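Local coordinates for protein galactonate dehydratase (PDB 5OLC) that is an enzyme of the enolase superfamily, with a TIM-barrel-like C-terminal domain, at residues P276-A281 with S313-L318. Numbering follows the deposited sequence.
Sequences PDICAA and SAAVHL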
ATOM      1  N   PRO A 276       8.338   8.308  25.833  1.00 59.86           N
ATOM      2  CA  PRO A 276       9.578   9.094  25.651  1.00 60.43           C
ATOM      3  C   PRO A 276      10.161   9.547  26.992  1.00 66.84           C
ATOM      4  O   PRO A 276       9.401   9.866  27.911  1.00 67.91           O
ATOM      5  CB  PRO A 276       9.140  10.311  24.816  1.00 61.50           C
ATOM      6  CG  PRO A 276       7.668  10.240  24.717  1.00 66.09           C
ATOM      7  CD  PRO A 276       7.140   9.117  25.541  1.00 61.67           C
ATOM      8  N   ASP A 277      11.495   9.565  27.115  1.00 62.62           N
ATOM      9  CA  ASP A 277      12.125  10.073  28.328  1.00 62.54           C
ATOM     10  C   ASP A 277      12.451  11.537  28.039  1.00 64.65           C
ATOM     11  O   ASP A 277      13.123  11.837  27.043  1.00 63.99           O
ATOM     12  CB  ASP A 277      13.390   9.275  28.702  1.00 65.02           C
ATOM     13  CG  ASP A 277      13.941   9.582  30.091  1.00 77.17           C
ATOM     14  OD1 ASP A 277      14.384  10.737  30.319  1.00 76.72           O
ATOM     15  OD2 ASP A 277      13.963   8.658  30.939  1.00 83.66           O
ATOM     16  N   ILE A 278      11.941  12.450  28.886  1.00 60.04           N
ATOM     17  CA  ILE A 278      12.118  13.899  28.715  1.00 59.32           C
ATOM     18  C   ILE A 278      13.592  14.255  28.579  1.00 63.39           C
ATOM     19  O   ILE A 278      13.963  14.942  27.633  1.00 63.34           O
ATOM     20  CB  ILE A 278      11.371  14.710  29.816  1.00 62.27           C
ATOM     21  CG1 ILE A 278       9.829  14.503  29.708  1.00 63.12           C
ATOM     22  CG2 ILE A 278      11.701  16.192  29.748  1.00 61.88           C
ATOM     23  CD1 ILE A 278       9.112  14.169  30.988  1.00 67.35           C
ATOM     24  N   CYS A 279      14.427  13.658  29.447  1.00 60.25           N
ATOM     25  CA  CYS A 279      15.881  13.826  29.584  1.00 58.78           C
ATOM     26  C   CYS A 279      16.699  13.175  28.453  1.00 62.08           C
ATOM     27  O   CYS A 279      17.929  13.313  28.419  1.00 63.14           O
ATOM     28  CB  CYS A 279      16.331  13.335  30.961  1.00 57.96           C
ATOM     29  SG  CYS A 279      15.582  14.236  32.352  1.00 60.97           S
ATOM     30  N   ALA A 280      16.023  12.516  27.509  1.00 56.42           N
ATOM     31  CA  ALA A 280      16.694  11.846  26.395  1.00 54.95           C
ATOM     32  C   ALA A 280      16.159  12.258  25.001  1.00 55.47           C
ATOM     33  O   ALA A 280      16.960  12.613  24.131  1.00 53.66           O
ATOM     34  CB  ALA A 280      16.602  10.341  26.576  1.00 55.55           C
ATOM     35  N   ALA A 281      14.806  12.250  24.819  1.00 49.55           N
ATOM     36  CA  ALA A 281      14.083  12.499  23.560  1.00 47.57           C
ATOM     37  C   ALA A 281      14.169  13.946  22.968  1.00 47.02           C
ATOM     38  O   ALA A 281      13.874  14.143  21.781  1.00 43.15           O
ATOM     39  CB  ALA A 281      12.625  12.088  23.720  1.00 48.33           C
ATOM     40  N   SER A 313      10.626  15.653  38.326  1.00 52.69           N
ATOM     41  CA  SER A 313       9.909  16.935  38.274  1.00 52.52           C
ATOM     42  C   SER A 313       9.395  17.269  36.880  1.00 56.58           C
ATOM     43  O   SER A 313       8.215  17.580  36.749  1.00 56.81           O
ATOM     44  CB  SER A 313      10.775  18.071  38.801  1.00 55.28           C
ATOM     45  OG  SER A 313      10.932  17.932  40.199  1.00 63.82           O
ATOM     46  N   ALA A 314      10.260  17.150  35.840  1.00 52.35           N
ATOM     47  CA  ALA A 314       9.920  17.395  34.442  1.00 51.84           C
ATOM     48  C   ALA A 314       8.718  16.519  34.013  1.00 55.22           C
ATOM     49  O   ALA A 314       7.807  17.021  33.341  1.00 54.39           O
ATOM     50  CB  ALA A 314      11.131  17.132  33.562  1.00 52.57           C
ATOM     51  N   ALA A 315       8.686  15.234  34.466  1.00 50.45           N
ATOM     52  CA  ALA A 315       7.571  14.319  34.209  1.00 48.57           C
ATOM     53  C   ALA A 315       6.345  14.735  34.995  1.00 50.20           C
ATOM     54  O   ALA A 315       5.263  14.727  34.426  1.00 49.73           O
ATOM     55  CB  ALA A 315       7.950  12.892  34.534  1.00 48.97           C
ATOM     56  N   VAL A 316       6.500  15.155  36.263  1.00 47.23           N
ATOM     57  CA  VAL A 316       5.365  15.626  37.081  1.00 48.07           C
ATOM     58  C   VAL A 316       4.648  16.734  36.312  1.00 52.95           C
ATOM     59  O   VAL A 316       3.437  16.663  36.110  1.00 52.43           O
ATOM     60  CB  VAL A 316       5.754  16.138  38.501  1.00 52.28           C
ATOM     61  CG1 VAL A 316       4.510  16.444  39.321  1.00 52.08           C
ATOM     62  CG2 VAL A 316       6.656  15.162  39.243  1.00 52.16           C
ATOM     63  N   HIS A 317       5.418  17.722  35.847  1.00 50.83           N
ATOM     64  CA  HIS A 317       4.904  18.854  35.104  1.00 51.96           C
ATOM     65  C   HIS A 317       4.415  18.478  33.716  1.00 54.66           C
ATOM     66  O   HIS A 317       3.463  19.090  33.248  1.00 53.33           O
ATOM     67  CB  HIS A 317       5.920  19.993  35.090  1.00 54.18           C
ATOM     68  CG  HIS A 317       6.014  20.648  36.432  1.00 59.16           C
ATOM     69  ND1 HIS A 317       5.286  21.789  36.727  1.00 61.95           N
ATOM     70  CD2 HIS A 317       6.637  20.229  37.560  1.00 62.09           C
ATOM     71  CE1 HIS A 317       5.542  22.062  38.002  1.00 61.95           C
ATOM     72  NE2 HIS A 317       6.349  21.151  38.545  1.00 62.26           N
ATOM     73  N   LEU A 318       4.991  17.438  33.081  1.00 51.98           N
ATOM     74  CA  LEU A 318       4.495  17.030  31.759  1.00 50.52           C
ATOM     75  C   LEU A 318       3.166  16.272  31.846  1.00 52.25           C
ATOM     76  O   LEU A 318       2.234  16.661  31.134  1.00 51.95           O
ATOM     77  CB  LEU A 318       5.521  16.276  30.920  1.00 50.21           C
ATOM     78  CG  LEU A 318       5.099  16.114  29.462  1.00 54.90           C
ATOM     79  CD1 LEU A 318       6.003  16.882  28.513  1.00 53.96           C
ATOM     80  CD2 LEU A 318       4.939  14.648  29.104  1.00 59.17           C
TER
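Ile278 reaches across to helix 309-321 and meets it through both of its branches. The shorter branch goes to Ala314, where Ile278 CG2 and Ala314 CB face each other methyl to methyl at 4.0 Å. The longer one ends against Leu318, whose CB sits 4.2 Å from Ile278 CD1. One turn back along the same helix, Ile278 CD1 lies over the backbone, 3.6 Å from Ala315 CA, and also touches the methyl of that residue, Ala315 CB, at 3.9 Å. Chi1 of -64° puts CG1 anti to the carbonyl carbon and CG2 anti to the backbone N, which sends the methyl CG2 to Ala314 while CD1 reaches Ala315 and Leu318. In the barrel of this enolase-type C-terminal domain, residues 276-281 follow strand 273-274, and helix 309-321 comes after the next strand, 300-301, so the contact joins two successive strand-to-helix units. Val111 of helix 101-120 touches both Ile278 and Ala314, while Val287 of helix 283-296 touches Ile278 and Leu318, extending the buried apolar cluster. Just before Ile278, Asp277 is the N-cap of the short helix: Asp277 OD1 accepts a weak, bent bond from Cys279 N (3.0 Å, 129°), and its OD2 is hydrogen-bonded to His304 ND1.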